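Local coordinates for putative oxidoreductase (Pseudomonas putida, PDB 3L6D) that probably binds NADP and acts as an oxidoreductase of the reductive aminase-like type, related to the 6-phosphogluconate dehydrogenase family by its nucleotide-binding domain, at the interface of chains A and B. Sequence-based numbering; all coordinates share one arbitrary frame. Chains: chain A/B, Putative oxidoreductase.

Contacts 1, 2 and 3 are patches of one two-fold interface built from the helical C-terminal parts of both chains. By the centres of their C-alpha atoms, contacts 1 and 2 lie about 9 Å apart, contacts 2 and 3 about 10 Å and contacts 1 and 3 about 13 Å. Helix 169-199 of chain A runs through all three. A:Val265 joins contact 1 to contact 2, while A:Ala186, A:Thr189 and B:His182 join contact 2 to contact 3. Such a continuous, interlocked surface fits the dimers common among reductive aminase-like enzymes, although the coordinates alone do not prove a dimer in solution.

Contact 1: the interface of chains A and B. Residues chain A 188, 192, 262, 264-265; chain B 268, 271-272, 275, 293.
B:Gln271 NE2, the side-chain amide nitrogen, lies in the plane of the A:Trp262 indole at its edge, 3.7 Å from A:Trp262 CZ2, while A:Pro264 CD of the indole's own chain stands over the centre of one face. The amide is turned 81° from the indole, and its extended chain, with CG anti to the backbone N, carries it there from helix 264-281. B:Arg275 runs past the same indole in the opposite direction: its NE is 3.3 Å from A:Trp262 CZ3, and CE3 of the indole sits over the guanidinium face, offset toward its rim. With 57° between the planes, this is an oblique contact and not a parallel stack.

B:Phe293, from the 3-10 helix 286-293, presents a face to A:Glu192, whose CA stands 4.0 Å from the ring centroid in a CH-pi contact. Toward the rim, on the same side of the ring as A:Glu192 CA, B:Phe293 CD2 is 3.4 Å from the backbone oxygen A:Trp262 O. The carboxylate of A:Glu192 is engaged within its own chain: OE1 accepts the backbone N-H of A:Val265 at 2.8 Å through its syn lone pair, nearly straight at 162°. This ties helix 169-199 to the first turn of helix 264-281, elements that help line what is probably a dimer surface of a reductive aminase-like protein. Packing is tight where A:Pro264 and B:Val272 cross at about a right angle, with A:Pro264 CG 3.4 Å from B:Val272 CG2.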
# COMPACT_ATOMS: atom_id res chain seq x y z
N VAL A 188 -5.80 3.26 5.75
CA VAL A 188 -7.25 3.28 5.96
C VAL A 188 -8.00 2.39 4.95
O VAL A 188 -8.99 1.74 5.34
CB VAL A 188 -7.71 4.72 6.06
CG1 VAL A 188 -9.29 4.88 6.05
CG2 VAL A 188 -7.05 5.35 7.34
N GLU A 192 -10.64 -0.33 6.17
CA GLU A 192 -11.99 -0.44 5.57
C GLU A 192 -12.21 -1.86 5.00
O GLU A 192 -13.27 -2.46 5.20
CB GLU A 192 -12.19 0.63 4.47
CG GLU A 192 -13.53 0.56 3.72
CD GLU A 192 -13.66 1.70 2.73
OE1 GLU A 192 -14.06 2.83 3.13
OE2 GLU A 192 -13.33 1.50 1.55
N TRP A 262 -20.40 -0.30 4.73
CA TRP A 262 -20.06 1.10 4.44
C TRP A 262 -18.61 1.14 3.94
O TRP A 262 -17.69 0.84 4.70
CB TRP A 262 -20.27 1.95 5.69
CG TRP A 262 -20.14 3.42 5.46
CD1 TRP A 262 -20.81 4.18 4.53
CD2 TRP A 262 -19.29 4.32 6.18
NE1 TRP A 262 -20.40 5.50 4.62
CE2 TRP A 262 -19.48 5.61 5.63
CE3 TRP A 262 -18.38 4.16 7.24
CZ2 TRP A 262 -18.81 6.74 6.12
CZ3 TRP A 262 -17.70 5.28 7.71
CH2 TRP A 262 -17.91 6.55 7.14
N PRO A 264 -16.79 4.00 2.26
CA PRO A 264 -16.68 5.32 1.64
C PRO A 264 -15.38 5.54 0.87
O PRO A 264 -15.40 6.25 -0.12
CB PRO A 264 -16.78 6.28 2.84
CG PRO A 264 -16.31 5.46 4.00
CD PRO A 264 -16.87 4.09 3.73
N VAL A 265 -14.29 4.89 1.27
CA VAL A 265 -13.02 5.10 0.56
C VAL A 265 -13.07 4.39 -0.76
O VAL A 265 -12.78 4.99 -1.81
CB VAL A 265 -11.76 4.66 1.40
CG1 VAL A 265 -10.51 4.98 0.65
CG2 VAL A 265 -11.76 5.35 2.77
N ALA B 268 -12.48 11.00 1.93
CA ALA B 268 -13.26 9.89 2.43
C ALA B 268 -12.52 9.27 3.62
O ALA B 268 -13.13 8.91 4.64
CB ALA B 268 -13.49 8.86 1.33
N GLN B 271 -13.09 11.39 6.56
CA GLN B 271 -14.46 11.09 7.03
C GLN B 271 -14.49 9.86 7.94
O GLN B 271 -15.05 9.91 9.02
CB GLN B 271 -15.44 10.92 5.83
CG GLN B 271 -16.88 10.61 6.20
CD GLN B 271 -17.83 10.41 4.99
OE1 GLN B 271 -17.39 10.34 3.83
NE2 GLN B 271 -19.13 10.33 5.28
N VAL B 272 -13.86 8.78 7.49
CA VAL B 272 -13.79 7.55 8.26
C VAL B 272 -13.14 7.73 9.64
O VAL B 272 -13.67 7.25 10.66
CB VAL B 272 -13.05 6.44 7.46
CG1 VAL B 272 -12.78 5.21 8.33
CG2 VAL B 272 -13.88 6.02 6.24
N ARG B 275 -15.07 10.15 11.93
CA ARG B 275 -16.20 9.39 12.47
C ARG B 275 -15.83 8.35 13.55
O ARG B 275 -16.52 8.26 14.57
CB ARG B 275 -17.01 8.74 11.35
CG ARG B 275 -18.41 8.38 11.80
CD ARG B 275 -19.07 7.49 10.81
NE ARG B 275 -18.46 6.17 10.83
CZ ARG B 275 -19.11 5.04 11.04
NH1 ARG B 275 -20.42 5.07 11.23
NH2 ARG B 275 -18.45 3.89 11.03
N PHE B 293 -16.21 0.03 11.60
CA PHE B 293 -17.06 -0.53 10.55
C PHE B 293 -18.03 -1.61 11.04
O PHE B 293 -18.92 -2.04 10.29
CB PHE B 293 -16.20 -1.05 9.40
CG PHE B 293 -15.43 0.04 8.71
CD1 PHE B 293 -14.11 0.30 9.04
CD2 PHE B 293 -16.04 0.81 7.72
CE1 PHE B 293 -13.41 1.30 8.40
CE2 PHE B 293 -15.35 1.84 7.07
CZ PHE B 293 -14.02 2.08 7.41

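Contact 2: the interface of chains A and B. Residues chain A 182, 185-186, 189, 265, 269; chain B 182, 185-186, 189, 265, 269.
The hydroxyl oxygen A:Thr189 OG1 is gripped from both chains: it donates to the backbone oxygen A:Ala186 O at 2.7 Å and shares a hydrogen bond with the imidazole nitrogen B:His182 ND1 at 3.0 Å. In this helical interface of a reductive aminase-like C-terminal domain, the two-fold repeats the pair, A:His182 ND1 lying 3.0 Å from B:Thr189 OG1. The direction of these cross-chain bonds is not settled by the geometry. If the hydroxyl proton goes to the carbonyl, ND1 would probably supply its own. OG1 takes the crowded position between backbone N and carbonyl carbon (chi1 75° in A:Thr189), which turns it back toward the preceding helical turn; it approaches the carbonyl at 127° and tilted 20° from its plane. A:Thr189 CB lies at the edge of the B:His182 ring, in its plane.

The same torsion sends CG2 toward the two-fold axis, where the two threonines meet tip to tip with CG2 atoms 3.8 Å apart. A:Ala185 CB packs on B:Thr189 CG2 at 3.6 Å. Further along the two-fold axis, A:Val265 and B:Val265 cross at about a right angle through their CG1 branches, 3.6 Å apart. The other branch, A:Val265 CG2, meets B:Val269 CG2 at 3.8 Å.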
# COMPACT_ATOMS: atom_id res chain seq x y z
N HIS A 182 -0.96 9.85 0.77
CA HIS A 182 -0.94 8.48 0.25
C HIS A 182 -0.75 7.47 1.38
O HIS A 182 -1.51 6.49 1.46
CB HIS A 182 0.16 8.27 -0.81
CG HIS A 182 0.47 6.83 -1.06
ND1 HIS A 182 -0.51 5.92 -1.40
CD2 HIS A 182 1.63 6.13 -1.00
CE1 HIS A 182 0.04 4.72 -1.54
NE2 HIS A 182 1.34 4.82 -1.31
N ALA A 185 -3.75 7.26 3.73
CA ALA A 185 -4.92 6.76 2.99
C ALA A 185 -4.78 5.25 2.72
O ALA A 185 -5.73 4.51 2.90
CB ALA A 185 -5.19 7.57 1.70
N ALA A 186 -3.59 4.79 2.33
CA ALA A 186 -3.38 3.35 2.06
C ALA A 186 -3.67 2.49 3.31
O ALA A 186 -4.33 1.43 3.22
CB ALA A 186 -1.96 3.12 1.59
N THR A 189 -7.55 2.35 3.69
CA THR A 189 -8.10 1.40 2.73
C THR A 189 -8.02 -0.02 3.29
O THR A 189 -8.98 -0.78 3.18
CB THR A 189 -7.46 1.42 1.31
OG1 THR A 189 -6.17 0.79 1.32
CG2 THR A 189 -7.36 2.84 0.77
N VAL A 265 -14.29 4.89 1.27
CA VAL A 265 -13.02 5.10 0.56
C VAL A 265 -13.07 4.39 -0.76
O VAL A 265 -12.78 4.99 -1.81
CB VAL A 265 -11.76 4.66 1.40
CG1 VAL A 265 -10.51 4.98 0.65
CG2 VAL A 265 -11.76 5.35 2.77
N VAL A 269 -12.84 5.86 -4.60
CA VAL A 269 -11.97 5.27 -5.61
C VAL A 269 -12.75 5.00 -6.89
O VAL A 269 -12.30 5.34 -7.97
CB VAL A 269 -11.32 3.94 -5.09
CG1 VAL A 269 -10.70 3.13 -6.26
CG2 VAL A 269 -10.32 4.23 -4.02
N HIS B 182 -9.21 -3.44 -1.29
CA HIS B 182 -8.00 -2.87 -0.70
C HIS B 182 -6.90 -2.63 -1.72
O HIS B 182 -6.29 -1.52 -1.74
CB HIS B 182 -7.46 -3.71 0.45
CG HIS B 182 -6.05 -3.39 0.82
ND1 HIS B 182 -5.64 -2.11 1.17
CD2 HIS B 182 -4.93 -4.16 0.85
CE1 HIS B 182 -4.34 -2.12 1.41
NE2 HIS B 182 -3.89 -3.35 1.24
N ALA B 185 -7.89 0.13 -4.20
CA ALA B 185 -7.95 1.41 -3.51
C ALA B 185 -6.56 1.96 -3.17
O ALA B 185 -6.31 3.15 -3.32
CB ALA B 185 -8.81 1.33 -2.25
N ALA B 186 -5.67 1.08 -2.73
CA ALA B 186 -4.29 1.45 -2.39
C ALA B 186 -3.61 2.05 -3.61
O ALA B 186 -2.97 3.10 -3.50
CB ALA B 186 -3.53 0.25 -1.88
N THR B 189 -5.06 5.62 -4.23
CA THR B 189 -4.56 6.63 -3.28
C THR B 189 -3.22 7.13 -3.74
O THR B 189 -2.91 8.32 -3.59
CB THR B 189 -4.41 6.12 -1.80
OG1 THR B 189 -3.37 5.13 -1.71
CG2 THR B 189 -5.73 5.59 -1.23
N VAL B 265 -10.68 10.71 -2.45
CA VAL B 265 -10.29 9.50 -1.70
C VAL B 265 -9.79 9.93 -0.34
O VAL B 265 -10.27 9.43 0.69
CB VAL B 265 -9.25 8.62 -2.44
CG1 VAL B 265 -8.98 7.34 -1.64
CG2 VAL B 265 -9.74 8.25 -3.83
N VAL B 269 -11.20 9.16 3.48
CA VAL B 269 -10.35 8.65 4.55
C VAL B 269 -10.48 9.52 5.80
O VAL B 269 -10.55 9.01 6.91
CB VAL B 269 -8.88 8.64 4.07
CG1 VAL B 269 -7.90 8.50 5.28
CG2 VAL B 269 -8.72 7.56 3.01

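Contact 3: the interface of chains A and B. Residues chain A 186-187, 189-191, 212; chain B 182, 219, 223, 226-227, 230.
A:Phe190 and B:His182 meet edge to face, with planes 78° apart and centroids separated by 5.3 Å. The phenyl supplies the edge: A:Phe190 CD1 stands over one face of the imidazole, offset toward the rim, 3.8 Å from B:His182 NE2. This aromatic pair sits where helix 169-199 of one reductive aminase-like C-terminal domain packs on helices 169-199 and 204-232 of the other. With CG anti to the backbone N (chi1 -176°), A:Phe190 points away from its helix into the partner, and B:Leu223 crosses it at a slant, placing B:Leu223 CD2 3.6 Å from A:Phe190 CB and almost as near to CG. At the far end of the ring, B:Val227 crosses at about a right angle, its CG2 branch 3.7 Å from A:Phe190 CZ. An alanine in place of A:Phe190 would probably open a gap facing B:Val227 CG2 and part of B:Leu223, and take from the B:His182 imidazole the ring edge that rests on its face.

A:Leu212, on helix 204-232 of chain A, meets B:Leu223 and B:Val227, on the same helix of chain B, through both methyl branches: A:Leu212 CD1 lies 3.6 Å from B:Leu223 CD1, while its CD2 reaches B:Val227 CG2 at 3.9 Å. In A:Phe191, CG anti to the carbonyl carbon (chi1 -52°) lays the ring back so that A:Met187 O, the backbone oxygen of a selenomethionine, stands over the centre of one face, and B:Ala226 CB meets its edge in plane, 3.6 Å from A:Phe191 CE1.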
# COMPACT_ATOMS: atom_id res chain seq x y z
N ALA A 186 -3.59 4.79 2.33
CA ALA A 186 -3.38 3.35 2.06
C ALA A 186 -3.67 2.49 3.31
O ALA A 186 -4.33 1.43 3.22
CB ALA A 186 -1.96 3.12 1.59
N MSE A 187 -3.20 2.95 4.48
CA MSE A 187 -3.56 2.29 5.75
C MSE A 187 -5.09 2.16 5.95
O MSE A 187 -5.59 1.11 6.31
CB MSE A 187 -2.96 3.02 6.94
CG MSE A 187 -1.43 2.98 6.97
SE MSE A 187 -0.67 4.20 8.34
CE MSE A 187 -1.68 3.82 9.90
N THR A 189 -7.55 2.35 3.69
CA THR A 189 -8.10 1.40 2.73
C THR A 189 -8.02 -0.02 3.29
O THR A 189 -8.98 -0.78 3.18
CB THR A 189 -7.46 1.42 1.31
OG1 THR A 189 -6.17 0.79 1.32
CG2 THR A 189 -7.36 2.84 0.77
N PHE A 190 -6.90 -0.34 3.92
CA PHE A 190 -6.73 -1.64 4.58
C PHE A 190 -7.74 -1.82 5.75
O PHE A 190 -8.37 -2.86 5.81
CB PHE A 190 -5.27 -1.86 5.04
CG PHE A 190 -5.01 -3.25 5.64
CD1 PHE A 190 -4.78 -4.36 4.83
CD2 PHE A 190 -4.98 -3.41 7.03
CE1 PHE A 190 -4.55 -5.65 5.40
CE2 PHE A 190 -4.76 -4.66 7.59
CZ PHE A 190 -4.53 -5.78 6.76
N PHE A 191 -7.92 -0.82 6.64
CA PHE A 191 -8.89 -0.94 7.74
C PHE A 191 -10.30 -1.09 7.21
O PHE A 191 -11.09 -1.86 7.77
CB PHE A 191 -8.82 0.25 8.73
CG PHE A 191 -7.43 0.52 9.25
CD1 PHE A 191 -6.57 -0.51 9.56
CD2 PHE A 191 -6.98 1.83 9.42
CE1 PHE A 191 -5.26 -0.26 10.02
CE2 PHE A 191 -5.69 2.09 9.88
CZ PHE A 191 -4.84 1.05 10.20
N LEU A 212 -3.35 -8.94 3.97
CA LEU A 212 -2.03 -8.30 3.78
C LEU A 212 -1.13 -9.15 2.91
O LEU A 212 -0.55 -8.66 1.93
CB LEU A 212 -1.30 -8.03 5.12
CG LEU A 212 0.01 -7.22 5.08
CD1 LEU A 212 -0.27 -5.85 4.38
CD2 LEU A 212 0.59 -6.95 6.46
N HIS B 182 -9.21 -3.44 -1.29
CA HIS B 182 -8.00 -2.87 -0.70
C HIS B 182 -6.90 -2.63 -1.72
O HIS B 182 -6.29 -1.52 -1.74
CB HIS B 182 -7.46 -3.71 0.45
CG HIS B 182 -6.05 -3.39 0.82
ND1 HIS B 182 -5.64 -2.11 1.17
CD2 HIS B 182 -4.93 -4.16 0.85
CE1 HIS B 182 -4.34 -2.12 1.41
NE2 HIS B 182 -3.89 -3.35 1.24
N VAL B 219 4.55 2.43 5.26
CA VAL B 219 3.23 1.78 5.04
C VAL B 219 3.27 0.26 5.37
O VAL B 219 2.42 -0.25 6.08
CB VAL B 219 2.73 2.02 3.58
CG1 VAL B 219 1.42 1.24 3.32
CG2 VAL B 219 2.50 3.50 3.33
N LEU B 223 1.04 -1.48 8.27
CA LEU B 223 0.07 -2.56 8.02
C LEU B 223 0.39 -3.83 8.82
O LEU B 223 -0.50 -4.46 9.38
CB LEU B 223 -0.05 -2.88 6.53
CG LEU B 223 -0.54 -1.76 5.60
CD1 LEU B 223 -0.62 -2.25 4.14
CD2 LEU B 223 -1.89 -1.33 6.05
N ALA B 226 -0.58 -3.13 12.36
CA ALA B 226 -2.04 -3.16 12.48
C ALA B 226 -2.58 -4.62 12.52
O ALA B 226 -3.45 -4.95 13.34
CB ALA B 226 -2.67 -2.35 11.37
N VAL B 227 -2.01 -5.49 11.67
CA VAL B 227 -2.36 -6.92 11.67
C VAL B 227 -2.05 -7.56 13.05
O VAL B 227 -2.87 -8.30 13.60
CB VAL B 227 -1.64 -7.71 10.53
CG1 VAL B 227 -1.80 -9.22 10.73
CG2 VAL B 227 -2.19 -7.30 9.12
N LEU B 230 -4.65 -6.37 15.41
CA LEU B 230 -5.95 -6.97 15.13
C LEU B 230 -6.02 -8.43 15.61
O LEU B 230 -7.06 -8.88 16.14
CB LEU B 230 -6.29 -6.86 13.65
CG LEU B 230 -6.57 -5.49 13.07
CD1 LEU B 230 -6.62 -5.54 11.53
CD2 LEU B 230 -7.87 -4.88 13.67